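Local coordinates for protein putative glucoamylase (Bacteroides uniformis, PDB 4GL3) that probably hydrolyses glycosidic bonds in starch-like or related glucans, as a putative glucoamylase whose true substrate is not established, at residues T225-R230 against L237-N242; R81-V86 against N149-I154; D16-L21 against A343-Y348. All blocks are in the same frame, centred on the assembly; numbering follows the deposited sequence.

Contact 1 of 3, residues T225-R230 against L237-N242; sequences TFLNGR and LPLGNN
N228 reaches across to G240 with its side-chain amide. With CG anti to the backbone N (chi1 -173°), the amide is carried toward the other strand, where ND2 of N228 donates to O of G240 at 2.9 Å, from above the carbonyl plane; Y232 OH is a further partner of the same nitrogen. OD1 of N228 turns forward along its own strand and accepts from the backbone N of R230 at 2.8 Å, an Asx turn, and takes a weak bond from R230 NH1.

Backbone bonds do the pairing. N of G240 gives to O of F226 at 2.9 Å and N of N228 to O of P238 at the same length, while G229 N turns to L237 O at 2.7 Å, and at the other end L237 N donates to R230 O at 3.0 Å.

One flat stack closes the polar side: the guanidinium of R230 lies against the amide of N242, planes 12° apart, ND2 of N242 being offset toward the rim. OD1 of N242 is hydrogen-bonded to Y232 OH. A water joins R230 NH1 to G240 O.

On the apolar side CD2 of L239 sits over the centre of the F226 ring, 4.0 Å from its centroid, a CH-pi contact; Y268 meets this ring edge-to-face. The whole is an antiparallel beta hairpin, strands 227-232 and 235-239, with L237 and L239 packed toward helix 271-288.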
loop_
_atom_site.group_PDB
_atom_site.type_symbol
_atom_site.label_atom_id
_atom_site.label_comp_id
_atom_site.label_asym_id
_atom_site.label_seq_id
_atom_site.Cartn_x
_atom_site.Cartn_y
_atom_site.Cartn_z
ATOM N N THR A 225 -9.124 -0.154 -18.688
ATOM C CA THR A 225 -9.236 0.124 -17.263
ATOM C C THR A 225 -8.668 1.515 -16.856
ATOM O O THR A 225 -8.630 1.829 -15.670
ATOM C CB THR A 225 -8.475 -0.963 -16.452
ATOM O OG1 THR A 225 -7.110 -1.028 -16.921
ATOM C CG2 THR A 225 -9.169 -2.367 -16.595
ATOM N N PHE A 226 -8.220 2.325 -17.826
ATOM C CA PHE A 226 -7.672 3.652 -17.544
ATOM C C PHE A 226 -8.750 4.746 -17.594
ATOM O O PHE A 226 -9.402 4.976 -16.579
ATOM C CB PHE A 226 -6.423 3.966 -18.377
ATOM C CG PHE A 226 -5.667 5.169 -17.876
ATOM C CD1 PHE A 226 -5.048 5.126 -16.635
ATOM C CD2 PHE A 226 -5.638 6.339 -18.603
ATOM C CE1 PHE A 226 -4.401 6.224 -16.138
ATOM C CE2 PHE A 226 -4.998 7.462 -18.105
ATOM C CZ PHE A 226 -4.374 7.399 -16.867
ATOM N N LEU A 227 -8.966 5.416 -18.710
ATOM C CA LEU A 227 -9.943 6.509 -18.716
ATOM C C LEU A 227 -11.324 5.901 -18.502
ATOM O O LEU A 227 -11.659 4.894 -19.114
ATOM C CB LEU A 227 -9.919 7.342 -20.005
ATOM C CG LEU A 227 -8.659 8.199 -20.286
ATOM C CD1 LEU A 227 -8.869 9.028 -21.566
ATOM C CD2 LEU A 227 -8.333 9.118 -19.110
ATOM N N ASN A 228 -12.094 6.483 -17.570
ATOM C CA ASN A 228 -13.429 6.009 -17.280
ATOM C C ASN A 228 -14.399 7.169 -17.509
ATOM O O ASN A 228 -15.014 7.294 -18.568
ATOM C CB ASN A 228 -13.469 5.433 -15.849
ATOM C CG ASN A 228 -14.796 4.761 -15.511
ATOM O OD1 ASN A 228 -15.835 5.204 -15.975
ATOM N ND2 ASN A 228 -14.754 3.664 -14.729
ATOM N N GLY A 229 -14.509 8.060 -16.535
ATOM C CA GLY A 229 -15.406 9.217 -16.695
ATOM C C GLY A 229 -16.884 8.874 -16.617
ATOM O O GLY A 229 -17.704 9.749 -16.834
ATOM N N ARG A 230 -17.266 7.636 -16.314
ATOM C CA ARG A 230 -18.718 7.337 -16.247
ATOM C C ARG A 230 -19.257 7.715 -14.855
ATOM O O ARG A 230 -18.501 7.986 -13.921
ATOM C CB ARG A 230 -18.996 5.860 -16.543
ATOM C CG ARG A 230 -18.440 5.338 -17.887
ATOM C CD ARG A 230 -18.567 3.807 -17.980
ATOM N NE ARG A 230 -17.881 3.240 -19.127
ATOM C CZ ARG A 230 -16.576 3.033 -19.183
ATOM N NH1 ARG A 230 -15.825 3.384 -18.147
ATOM N NH2 ARG A 230 -16.010 2.506 -20.275
ATOM N N LEU A 237 -16.548 9.045 -11.932
ATOM C CA LEU A 237 -15.290 8.365 -11.613
ATOM C C LEU A 237 -14.265 8.590 -12.742
ATOM O O LEU A 237 -14.429 8.019 -13.832
ATOM C CB LEU A 237 -15.542 6.847 -11.434
ATOM C CG LEU A 237 -14.364 5.934 -11.079
ATOM C CD1 LEU A 237 -13.731 6.300 -9.733
ATOM C CD2 LEU A 237 -14.819 4.470 -11.105
ATOM N N PRO A 238 -13.211 9.416 -12.506
ATOM C CA PRO A 238 -12.283 9.752 -13.622
ATOM C C PRO A 238 -11.616 8.552 -14.282
ATOM O O PRO A 238 -11.575 8.471 -15.512
ATOM C CB PRO A 238 -11.240 10.666 -12.963
ATOM C CG PRO A 238 -11.983 11.302 -11.803
ATOM C CD PRO A 238 -12.958 10.249 -11.310
ATOM N N LEU A 239 -11.139 7.629 -13.461
ATOM C CA LEU A 239 -10.327 6.504 -13.903
ATOM C C LEU A 239 -10.785 5.149 -13.300
ATOM O O LEU A 239 -11.444 5.082 -12.247
ATOM C CB LEU A 239 -8.855 6.734 -13.522
ATOM C CG LEU A 239 -8.120 8.036 -13.959
ATOM C CD1 LEU A 239 -6.733 8.105 -13.291
ATOM C CD2 LEU A 239 -8.043 8.132 -15.483
ATOM N N GLY A 240 -10.382 4.064 -13.954
ATOM C CA GLY A 240 -10.470 2.745 -13.340
ATOM C C GLY A 240 -11.498 1.823 -14.002
ATOM O O GLY A 240 -12.286 2.227 -14.877
ATOM N N ASN A 241 -11.475 0.578 -13.535
ATOM C CA ASN A 241 -12.298 -0.510 -14.053
ATOM C C ASN A 241 -13.764 -0.134 -14.137
ATOM O O ASN A 241 -14.368 0.347 -13.156
ATOM C CB ASN A 241 -12.116 -1.721 -13.112
ATOM C CG ASN A 241 -12.623 -3.000 -13.711
ATOM O OD1 ASN A 241 -13.834 -3.219 -13.852
ATOM N ND2 ASN A 241 -11.684 -3.877 -14.062
ATOM N N ASN A 242 -14.382 -0.417 -15.268
ATOM C CA ASN A 242 -15.804 -0.116 -15.448
ATOM C C ASN A 242 -16.791 -0.996 -14.618
ATOM O O ASN A 242 -17.507 -0.483 -13.759
ATOM C CB ASN A 242 -16.115 -0.185 -16.959
ATOM C CG ASN A 242 -17.553 0.180 -17.287
ATOM O OD1 ASN A 242 -18.247 0.792 -16.487
ATOM N ND2 ASN A 242 -17.975 -0.160 -18.483
HETATM O O HOH W 1 -13.043 2.264 -17.624
HETATM O O HOH W 2 -19.999 1.820 -20.203
#

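Contact 2 of 3, residues R81-V86 against N149-I154; sequences RMLKIV and NRIRGI
I151 pushes its CG1-CD1 branch into the hollow between M82 and L83, the central bump in a helix-helix packing consistent with the (alpha/alpha)6 barrel expected for the six-hairpin clan to which this family belongs. Helices 75-90 and 146-161 run roughly the same way here, crossing at 30°; the axes of these two segments approach to 9.5 Å, close enough for side chains to reach the opposite backbone.

The tip of that branch, CD1 of I151, is 3.9 Å from CB of M82, and CG2 of I151 also meets M82 CG. Behind the tip, CG1 of I151 comes within 4.0 Å of the backbone N of L83, so the isoleucine lies low against the helix. M82 is a selenomethionine; its chain bends at chi2 and chi3, and its end leads away from I151 toward helices 54-69 and 124-140.

V86 is the answering bump, set against I151 and I154: its CG2 is 4.3 Å from CA of I151. CB of V86 is 3.8 Å from CG2 of I154, and V86 CG2 touches the same methyl as well as CB and CD1 of I154. The latter methyl also faces L83, with CD1 of L83 and CD1 of I154 4.1 Å apart.

L83 also meets the aliphatic part of R150 at about a right angle, CD1 of L83 lying 3.6 Å from CG of R150. The guanidinium of R150 folds back so that CG1 of I154, one turn on in the same helix, lies over its centre. At the other end of the contact the methyl CG2 of I154 ends 3.5 Å from the carbonyl O of V86.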
loop_
_atom_site.group_PDB
_atom_site.type_symbol
_atom_site.label_atom_id
_atom_site.label_comp_id
_atom_site.label_asym_id
_atom_site.label_seq_id
_atom_site.Cartn_x
_atom_site.Cartn_y
_atom_site.Cartn_z
ATOM N N ARG A 81 15.783 -0.425 14.598
ATOM C CA ARG A 81 15.018 -1.348 13.751
ATOM C C ARG A 81 15.200 -1.031 12.249
ATOM O O ARG A 81 15.423 -1.924 11.445
ATOM C CB ARG A 81 13.525 -1.301 14.106
ATOM C CG ARG A 81 12.606 -2.273 13.336
ATOM C CD ARG A 81 12.941 -3.734 13.596
ATOM N NE ARG A 81 12.787 -4.098 15.002
ATOM C CZ ARG A 81 11.672 -4.592 15.539
ATOM N NH1 ARG A 81 10.590 -4.839 14.813
ATOM N NH2 ARG A 81 11.650 -4.882 16.811
HETATM N N MSE A 82 15.053 0.231 11.881
HETATM C CA MSE A 82 15.204 0.651 10.510
HETATM C C MSE A 82 16.591 0.273 9.944
HETATM O O MSE A 82 16.691 -0.208 8.806
HETATM C CB MSE A 82 14.994 2.168 10.387
HETATM C CG MSE A 82 14.957 2.685 8.951
HETATM SE SE MSE A 82 13.443 2.058 7.921
HETATM C CE MSE A 82 12.094 2.381 9.278
ATOM N N LEU A 83 17.637 0.500 10.717
ATOM C CA LEU A 83 18.981 0.093 10.310
ATOM C C LEU A 83 19.048 -1.427 10.088
ATOM O O LEU A 83 19.633 -1.856 9.090
ATOM C CB LEU A 83 20.087 0.589 11.286
ATOM C CG LEU A 83 21.563 0.297 10.904
ATOM C CD1 LEU A 83 21.883 0.815 9.497
ATOM C CD2 LEU A 83 22.539 0.866 11.932
ATOM N N LYS A 84 18.443 -2.228 10.971
ATOM C CA LYS A 84 18.398 -3.670 10.784
ATOM C C LYS A 84 17.731 -4.025 9.418
ATOM O O LYS A 84 18.244 -4.854 8.665
ATOM C CB LYS A 84 17.682 -4.386 11.946
ATOM C CG LYS A 84 17.582 -5.925 11.828
ATOM C CD LYS A 84 17.273 -6.607 13.168
ATOM C CE LYS A 84 15.806 -6.456 13.511
ATOM N NZ LYS A 84 15.375 -7.014 14.852
ATOM N N ILE A 85 16.612 -3.373 9.113
ATOM C CA ILE A 85 15.871 -3.619 7.926
ATOM C C ILE A 85 16.673 -3.298 6.683
ATOM O O ILE A 85 16.771 -4.143 5.788
ATOM C CB ILE A 85 14.529 -2.836 7.894
ATOM C CG1 ILE A 85 13.539 -3.421 8.905
ATOM C CG2 ILE A 85 13.901 -2.863 6.500
ATOM C CD1 ILE A 85 12.348 -2.493 9.251
ATOM N N VAL A 86 17.246 -2.107 6.615
ATOM C CA VAL A 86 17.945 -1.694 5.395
ATOM C C VAL A 86 19.283 -2.406 5.235
ATOM O O VAL A 86 19.714 -2.705 4.094
ATOM C CB VAL A 86 18.067 -0.140 5.257
ATOM C CG1 VAL A 86 16.695 0.470 5.338
ATOM C CG2 VAL A 86 18.994 0.484 6.282
ATOM N N ASN A 149 22.970 8.315 9.852
ATOM C CA ASN A 149 23.835 8.551 8.702
ATOM C C ASN A 149 23.862 7.298 7.841
ATOM O O ASN A 149 23.785 7.393 6.612
ATOM C CB ASN A 149 25.250 8.958 9.115
ATOM C CG ASN A 149 25.309 10.343 9.737
ATOM O OD1 ASN A 149 24.386 11.159 9.584
ATOM N ND2 ASN A 149 26.403 10.620 10.451
ATOM N N ARG A 150 23.908 6.137 8.494
ATOM C CA ARG A 150 24.047 4.862 7.798
ATOM C C ARG A 150 22.727 4.450 7.146
ATOM O O ARG A 150 22.723 3.937 6.044
ATOM C CB ARG A 150 24.498 3.807 8.777
ATOM C CG ARG A 150 24.823 2.446 8.167
ATOM C CD ARG A 150 26.293 2.354 7.773
ATOM N NE ARG A 150 26.513 2.561 6.339
ATOM C CZ ARG A 150 26.624 1.592 5.425
ATOM N NH1 ARG A 150 26.535 0.305 5.768
ATOM N NH2 ARG A 150 26.820 1.913 4.140
ATOM N N ILE A 151 21.606 4.666 7.838
ATOM C CA ILE A 151 20.290 4.497 7.245
ATOM C C ILE A 151 20.164 5.250 5.923
ATOM O O ILE A 151 19.761 4.689 4.914
ATOM C CB ILE A 151 19.146 4.951 8.189
ATOM C CG1 ILE A 151 18.953 3.978 9.376
ATOM C CG2 ILE A 151 17.844 5.011 7.412
ATOM C CD1 ILE A 151 18.136 4.508 10.549
ATOM N N ARG A 152 20.472 6.535 5.931
ATOM C CA ARG A 152 20.351 7.353 4.712
ATOM C C ARG A 152 21.276 6.886 3.599
ATOM O O ARG A 152 20.869 6.854 2.435
ATOM C CB ARG A 152 20.627 8.859 5.021
ATOM C CG ARG A 152 19.523 9.530 5.847
ATOM C CD ARG A 152 19.645 11.042 5.849
ATOM N NE ARG A 152 21.009 11.519 6.147
ATOM C CZ ARG A 152 21.544 11.605 7.359
ATOM N NH1 ARG A 152 20.856 11.248 8.443
ATOM N NH2 ARG A 152 22.789 12.058 7.504
ATOM N N GLY A 153 22.523 6.570 3.951
ATOM C CA GLY A 153 23.531 6.082 2.981
ATOM C C GLY A 153 23.108 4.795 2.308
ATOM O O GLY A 153 23.211 4.651 1.068
ATOM N N ILE A 154 22.611 3.857 3.119
ATOM C CA ILE A 154 22.194 2.589 2.593
ATOM C C ILE A 154 20.996 2.797 1.702
ATOM O O ILE A 154 20.948 2.251 0.609
ATOM C CB ILE A 154 21.864 1.521 3.678
ATOM C CG1 ILE A 154 23.168 1.052 4.389
ATOM C CG2 ILE A 154 21.117 0.326 3.040
ATOM C CD1 ILE A 154 22.959 0.169 5.634
#

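Contact 3 of 3, residues D16-L21 against A343-Y348; sequences DELMTL and AMRYFY
M344 is the first residue of 343-348 to meet the helix of D16-L21, and it does so with its selenium. This selenomethionine slides past L18 in the opposite direction, its SE 3.9 Å from CG of L18. The same atom also reaches M19, lying 4.1 Å from CG of M19, where the two side chains cross at about a right angle. M344 is extended through chi2 (-176°), which carries SE out to the first helix, and bends only at chi3.

R345 comes next and takes the CD2 branch of L18: CD2 of L18 is 3.9 Å from CA of R345, and it also stands over one face of the guanidinium, offset toward the rim. The charged end is held elsewhere, by a salt bridge to E349 of its own helix, and by a salt bridge to D15 and a hydrogen bond to L13 O, which tie it to the start of helix 15-27 and the residues just before it.

Y348, one turn on from M344, completes the grip on L18. CD1 of L18 sits over the face of its ring, 4.2 Å from the centroid, as a CH-pi contact. At the phenol end CD2 of L21 approaches OH of Y348 to 3.5 Å.

L18 is thus the centre of the contact, touching M344, R345 and Y348. The helices cross at 68°, and the axes of these two segments approach to 11.0 Å. Helix 378-393 lies against M19 and M344 through I388, L330 of helix 326-331 also touches M344, and W356 meets the Y348 ring edge-to-face.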
loop_
_atom_site.group_PDB
_atom_site.type_symbol
_atom_site.label_atom_id
_atom_site.label_comp_id
_atom_site.label_asym_id
_atom_site.label_seq_id
_atom_site.Cartn_x
_atom_site.Cartn_y
_atom_site.Cartn_z
ATOM N N ASP A 16 -10.358 10.631 18.433
ATOM C CA ASP A 16 -8.890 10.628 18.565
ATOM C C ASP A 16 -8.394 9.393 19.343
ATOM O O ASP A 16 -7.399 8.774 18.955
ATOM C CB ASP A 16 -8.393 11.919 19.225
ATOM C CG ASP A 16 -8.340 13.089 18.249
ATOM O OD1 ASP A 16 -7.663 12.989 17.209
ATOM O OD2 ASP A 16 -8.970 14.119 18.523
ATOM N N GLU A 17 -9.090 9.038 20.428
ATOM C CA GLU A 17 -8.758 7.829 21.200
ATOM C C GLU A 17 -8.891 6.517 20.410
ATOM O O GLU A 17 -8.036 5.621 20.502
ATOM C CB GLU A 17 -9.627 7.753 22.459
ATOM C CG GLU A 17 -9.253 8.798 23.471
ATOM C CD GLU A 17 -10.255 8.907 24.621
ATOM O OE1 GLU A 17 -11.433 8.483 24.500
ATOM O OE2 GLU A 17 -9.852 9.457 25.656
ATOM N N LEU A 18 -9.972 6.425 19.650
ATOM C CA LEU A 18 -10.241 5.284 18.806
ATOM C C LEU A 18 -9.162 5.156 17.749
ATOM O O LEU A 18 -8.632 4.059 17.553
ATOM C CB LEU A 18 -11.631 5.401 18.155
ATOM C CG LEU A 18 -12.095 4.205 17.315
ATOM C CD1 LEU A 18 -12.069 2.931 18.171
ATOM C CD2 LEU A 18 -13.478 4.504 16.719
HETATM N N MSE A 19 -8.823 6.263 17.076
HETATM C CA MSE A 19 -7.800 6.222 16.036
HETATM C C MSE A 19 -6.478 5.782 16.595
HETATM O O MSE A 19 -5.821 4.948 16.002
HETATM C CB MSE A 19 -7.649 7.569 15.334
HETATM C CG MSE A 19 -8.810 7.872 14.399
HETATM SE SE MSE A 19 -8.549 9.446 13.279
HETATM C CE MSE A 19 -8.897 10.806 14.618
ATOM N N THR A 20 -6.107 6.332 17.743
ATOM C CA THR A 20 -4.857 6.027 18.387
ATOM C C THR A 20 -4.815 4.562 18.810
ATOM O O THR A 20 -3.817 3.899 18.576
ATOM C CB THR A 20 -4.613 6.922 19.604
ATOM O OG1 THR A 20 -4.518 8.277 19.151
ATOM C CG2 THR A 20 -3.315 6.499 20.372
ATOM N N LEU A 21 -5.903 4.050 19.376
ATOM C CA LEU A 21 -5.946 2.618 19.725
ATOM C C LEU A 21 -5.801 1.741 18.470
ATOM O O LEU A 21 -5.042 0.764 18.473
ATOM C CB LEU A 21 -7.213 2.255 20.504
ATOM C CG LEU A 21 -7.363 0.776 20.905
ATOM C CD1 LEU A 21 -6.250 0.393 21.865
ATOM C CD2 LEU A 21 -8.730 0.510 21.561
ATOM N N ALA A 343 -17.616 3.629 10.172
ATOM C CA ALA A 343 -17.333 2.203 9.971
ATOM C C ALA A 343 -16.375 1.715 11.054
ATOM O O ALA A 343 -16.563 0.639 11.619
ATOM C CB ALA A 343 -16.732 1.971 8.576
HETATM N N MSE A 344 -15.366 2.530 11.361
HETATM C CA MSE A 344 -14.390 2.198 12.397
HETATM C C MSE A 344 -15.071 1.950 13.736
HETATM O O MSE A 344 -14.778 0.977 14.427
HETATM C CB MSE A 344 -13.359 3.309 12.552
HETATM C CG MSE A 344 -12.095 2.886 13.319
HETATM SE SE MSE A 344 -10.840 4.397 13.616
HETATM C CE MSE A 344 -10.407 4.815 11.786
ATOM N N ARG A 345 -15.987 2.832 14.107
ATOM C CA ARG A 345 -16.632 2.730 15.395
ATOM C C ARG A 345 -17.556 1.512 15.437
ATOM O O ARG A 345 -17.663 0.857 16.480
ATOM C CB ARG A 345 -17.398 4.018 15.744
ATOM C CG ARG A 345 -17.922 4.068 17.177
ATOM C CD ARG A 345 -18.428 5.467 17.536
ATOM N NE ARG A 345 -17.339 6.446 17.563
ATOM C CZ ARG A 345 -16.513 6.639 18.592
ATOM N NH1 ARG A 345 -16.648 5.927 19.714
ATOM N NH2 ARG A 345 -15.548 7.556 18.496
ATOM N N TYR A 346 -18.221 1.222 14.326
ATOM C CA TYR A 346 -19.104 0.056 14.236
ATOM C C TYR A 346 -18.279 -1.246 14.362
ATOM O O TYR A 346 -18.668 -2.169 15.099
ATOM C CB TYR A 346 -19.899 0.084 12.919
ATOM C CG TYR A 346 -20.727 -1.177 12.683
ATOM C CD1 TYR A 346 -21.913 -1.408 13.382
ATOM C CD2 TYR A 346 -20.307 -2.135 11.770
ATOM C CE1 TYR A 346 -22.661 -2.555 13.155
ATOM C CE2 TYR A 346 -21.039 -3.281 11.549
ATOM C CZ TYR A 346 -22.191 -3.488 12.245
ATOM O OH TYR A 346 -22.878 -4.630 11.998
ATOM N N PHE A 347 -17.129 -1.286 13.678
ATOM C CA PHE A 347 -16.276 -2.454 13.697
ATOM C C PHE A 347 -15.753 -2.704 15.102
ATOM O O PHE A 347 -15.651 -3.850 15.522
ATOM C CB PHE A 347 -15.072 -2.316 12.751
ATOM C CG PHE A 347 -15.420 -2.197 11.286
ATOM C CD1 PHE A 347 -16.604 -2.683 10.767
ATOM C CD2 PHE A 347 -14.518 -1.607 10.423
ATOM C CE1 PHE A 347 -16.880 -2.561 9.410
ATOM C CE2 PHE A 347 -14.775 -1.492 9.075
ATOM C CZ PHE A 347 -15.968 -1.970 8.564
ATOM N N TYR A 348 -15.413 -1.632 15.814
ATOM C CA TYR A 348 -14.872 -1.756 17.161
ATOM C C TYR A 348 -15.968 -2.003 18.191
ATOM O O TYR A 348 -15.879 -2.948 18.981
ATOM C CB TYR A 348 -14.091 -0.503 17.557
ATOM C CG TYR A 348 -13.443 -0.612 18.913
ATOM C CD1 TYR A 348 -12.293 -1.385 19.097
ATOM C CD2 TYR A 348 -13.942 0.055 19.992
ATOM C CE1 TYR A 348 -11.710 -1.503 20.341
ATOM C CE2 TYR A 348 -13.354 -0.055 21.231
ATOM C CZ TYR A 348 -12.244 -0.836 21.381
ATOM O OH TYR A 348 -11.676 -0.958 22.599
#

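How the contacts relate
From the N terminus, the chain opens contact 3 first and closes it more than 320 residues later, tying helix 15-27 to helix 337-349; contacts 2 and 1 both fall within that long excursion. Contact 2 opens at 81-86 and closes at 149-154, joining helix 75-90 to helix 146-161. Only after it has closed does contact 1 begin, a short hairpin closure of strand 227-232 on strand 235-239 with six residues between its segments, so these two follow in series and none of the three cross. Contacts 1 and 2 lie on opposite sides of the chain's centre, their centres 40 Å apart. Contact 3 is about 17 Å from contact 2 at the nearest atoms.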